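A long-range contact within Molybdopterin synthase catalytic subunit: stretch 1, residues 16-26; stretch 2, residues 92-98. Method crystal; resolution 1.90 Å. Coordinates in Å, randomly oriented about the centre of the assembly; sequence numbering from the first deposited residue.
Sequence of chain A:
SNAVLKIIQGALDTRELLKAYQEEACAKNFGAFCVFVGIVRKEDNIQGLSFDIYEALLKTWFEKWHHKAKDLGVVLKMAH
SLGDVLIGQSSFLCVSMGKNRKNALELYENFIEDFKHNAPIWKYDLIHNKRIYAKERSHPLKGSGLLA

Stretch 1 16-26: ELLKAYQEEAC
Stretch 2, residues 92-98: FLCVSMG

Residues 16-26 form a continuous α-helix (phi/psi near -63/-43) that packs on the extended strand 92-98, the two running nearly parallel: their N-to-C directions differ by 15° and their axes approach to 9.2 Å. The CA-CA separation narrows along the pair, from 8.5 Å for Leu17 and Leu93 through 7.6 Å for Tyr21 and Val95 to 6.9 Å for Ala25 and Met97. Four-residue steps on the helix thus match two-residue steps on the strand, whose alternation turns Leu93, Val95 and Met97 toward the helix and Cys94 away. No hydrogen bond crosses the contact, which buries 359 Å² in total; the helix instead bonds within itself, as in Tyr21 N to Leu17 O (2.9 Å) and Ala25 N to Tyr21 O (2.9 Å).

Leu17 (chi1 m, chi2 t) points toward the strand, its CB 4.5 Å from Leu93 CD1. Leu18, also m,t, leaves the backbone sideways, yet its CG comes within 4.1 Å of the same Leu93 CD1. Leu93 has chi1 t and chi2 143°.

Tyr21 (chi1 m, chi2 -32°) touches all three inward strand residues. Leu93 CD2 lies at the ring edge, a tight 3.1 Å from Tyr21 CE2. Val95, with chi1 p, sets CG1 over one face, 3.8 Å from the ring centroid of Tyr21 and only 7° off its normal, a CH-pi contact. Met97, a selenomethionine with chi1 p, chi2 t and chi3 153°, approaches obliquely, CE being 4.4 Å from Tyr21 CD1, while its SE lies 3.6 Å from Tyr21 O.

Gln22 points away. One turn beyond Ala20, Glu24 (t,t, chi3 -23°) extends toward the strand, placing CD 3.8 Å from Met97 CE; its carboxylate oxygens are hydrogen-bonded outside this contact. Ala25 projects sideways, its CB 3.8 Å from Met97 SE.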

# COMPACT_ATOMS: atom_id res chain seq x y z
N GLU A 16 -13.33 0.81 11.89
CA GLU A 16 -14.18 1.98 11.65
C GLU A 16 -13.56 2.95 10.64
O GLU A 16 -14.25 3.48 9.77
CB GLU A 16 -14.48 2.68 12.97
CG GLU A 16 -15.41 3.87 12.84
CD GLU A 16 -15.46 4.68 14.12
OE1 GLU A 16 -14.39 5.01 14.66
OE2 GLU A 16 -16.58 4.99 14.57
N LEU A 17 -12.25 3.17 10.77
CA LEU A 17 -11.53 4.05 9.85
C LEU A 17 -11.51 3.49 8.42
O LEU A 17 -11.74 4.22 7.47
CB LEU A 17 -10.10 4.28 10.34
CG LEU A 17 -9.93 5.04 11.66
CD1 LEU A 17 -8.51 4.87 12.20
CD2 LEU A 17 -10.25 6.52 11.48
N LEU A 18 -11.25 2.19 8.28
CA LEU A 18 -11.17 1.57 6.96
C LEU A 18 -12.52 1.61 6.25
O LEU A 18 -12.59 1.87 5.04
CB LEU A 18 -10.68 0.13 7.07
CG LEU A 18 -9.17 -0.05 7.21
CD1 LEU A 18 -8.82 -1.46 7.64
CD2 LEU A 18 -8.48 0.29 5.91
N LYS A 19 -13.59 1.37 7.00
CA LYS A 19 -14.94 1.42 6.46
C LYS A 19 -15.25 2.82 5.94
O LYS A 19 -15.75 2.97 4.83
CB LYS A 19 -15.96 1.02 7.53
CG LYS A 19 -17.40 1.38 7.19
CD LYS A 19 -18.23 1.58 8.46
CE LYS A 19 -19.70 1.87 8.16
NZ LYS A 19 -20.46 2.25 9.38
N ALA A 20 -14.97 3.83 6.75
CA ALA A 20 -15.25 5.21 6.36
C ALA A 20 -14.45 5.60 5.13
O ALA A 20 -14.97 6.25 4.22
CB ALA A 20 -14.95 6.18 7.50
N TYR A 21 -13.18 5.22 5.10
CA TYR A 21 -12.34 5.58 3.96
C TYR A 21 -12.87 4.96 2.67
O TYR A 21 -12.92 5.61 1.63
CB TYR A 21 -10.90 5.16 4.21
CG TYR A 21 -10.17 5.99 5.23
CD1 TYR A 21 -10.46 7.35 5.40
CD2 TYR A 21 -9.18 5.43 6.03
CE1 TYR A 21 -9.77 8.12 6.33
CE2 TYR A 21 -8.50 6.19 6.97
CZ TYR A 21 -8.80 7.53 7.12
OH TYR A 21 -8.11 8.29 8.06
N GLN A 22 -13.27 3.69 2.75
CA GLN A 22 -13.76 2.98 1.57
C GLN A 22 -15.04 3.60 1.06
O GLN A 22 -15.21 3.77 -0.14
CB GLN A 22 -14.02 1.51 1.89
CG GLN A 22 -12.89 0.59 1.51
CD GLN A 22 -13.09 -0.80 2.05
OE1 GLN A 22 -12.81 -1.07 3.22
NE2 GLN A 22 -13.60 -1.69 1.21
N GLU A 23 -15.95 3.92 1.97
CA GLU A 23 -17.19 4.58 1.60
C GLU A 23 -16.89 5.87 0.85
O GLU A 23 -17.54 6.19 -0.14
CB GLU A 23 -18.05 4.85 2.83
CG GLU A 23 -18.57 3.57 3.49
CD GLU A 23 -19.42 3.84 4.72
OE1 GLU A 23 -19.34 4.96 5.27
OE2 GLU A 23 -20.17 2.93 5.13
N GLU A 24 -15.88 6.60 1.31
CA GLU A 24 -15.46 7.80 0.60
C GLU A 24 -14.95 7.43 -0.79
O GLU A 24 -15.28 8.09 -1.78
CB GLU A 24 -14.38 8.56 1.38
CG GLU A 24 -13.99 9.91 0.77
CD GLU A 24 -12.93 10.64 1.58
OE1 GLU A 24 -12.81 10.36 2.79
OE2 GLU A 24 -12.22 11.50 1.01
N ALA A 25 -14.17 6.36 -0.88
CA ALA A 25 -13.60 5.93 -2.15
C ALA A 25 -14.73 5.68 -3.15
O ALA A 25 -14.66 6.11 -4.30
CB ALA A 25 -12.76 4.66 -1.96
N CYS A 26 -15.77 5.00 -2.69
CA CYS A 26 -16.91 4.71 -3.55
C CYS A 26 -17.70 5.98 -3.92
O CYS A 26 -18.06 6.18 -5.08
CB CYS A 26 -17.81 3.65 -2.90
SG CYS A 26 -17.03 2.00 -2.70
N PHE A 92 -1.12 3.55 13.76
CA PHE A 92 -0.97 4.45 12.63
C PHE A 92 -1.70 3.83 11.44
O PHE A 92 -1.68 2.61 11.28
CB PHE A 92 0.53 4.63 12.32
CG PHE A 92 0.82 5.26 10.97
CD1 PHE A 92 0.31 6.51 10.63
CD2 PHE A 92 1.65 4.61 10.05
CE1 PHE A 92 0.59 7.10 9.40
CE2 PHE A 92 1.95 5.19 8.82
CZ PHE A 92 1.41 6.44 8.49
N LEU A 93 -2.36 4.66 10.66
CA LEU A 93 -3.08 4.18 9.49
C LEU A 93 -3.08 5.30 8.48
O LEU A 93 -3.27 6.47 8.83
CB LEU A 93 -4.53 3.81 9.86
CG LEU A 93 -5.39 3.26 8.72
CD1 LEU A 93 -6.33 2.17 9.21
CD2 LEU A 93 -6.18 4.39 8.09
N CYS A 94 -2.84 4.96 7.22
CA CYS A 94 -3.01 5.96 6.19
C CYS A 94 -3.57 5.37 4.92
O CYS A 94 -3.48 4.16 4.67
CB CYS A 94 -1.71 6.72 5.93
SG CYS A 94 -0.41 5.72 5.24
N VAL A 95 -4.20 6.24 4.14
CA VAL A 95 -4.84 5.82 2.90
C VAL A 95 -4.47 6.80 1.82
O VAL A 95 -4.39 8.01 2.05
CB VAL A 95 -6.37 5.78 3.05
CG1 VAL A 95 -6.89 7.17 3.46
CG2 VAL A 95 -7.02 5.32 1.76
N SER A 96 -4.21 6.26 0.63
CA SER A 96 -3.97 7.06 -0.55
C SER A 96 -4.90 6.45 -1.56
O SER A 96 -4.79 5.24 -1.85
CB SER A 96 -2.52 6.88 -1.01
OG SER A 96 -2.30 7.51 -2.26
N MSE A 97 -5.84 7.24 -2.09
CA MSE A 97 -6.83 6.67 -3.03
C MSE A 97 -7.13 7.65 -4.14
O MSE A 97 -6.99 8.86 -3.96
CB MSE A 97 -8.12 6.30 -2.29
CG MSE A 97 -8.66 7.45 -1.40
SE MSE A 97 -10.24 6.98 -0.35
CE MSE A 97 -10.03 8.23 1.16
N GLY A 98 -7.53 7.14 -5.29
CA GLY A 98 -7.87 8.03 -6.37
C GLY A 98 -8.46 7.30 -7.54
O GLY A 98 -8.79 6.10 -7.49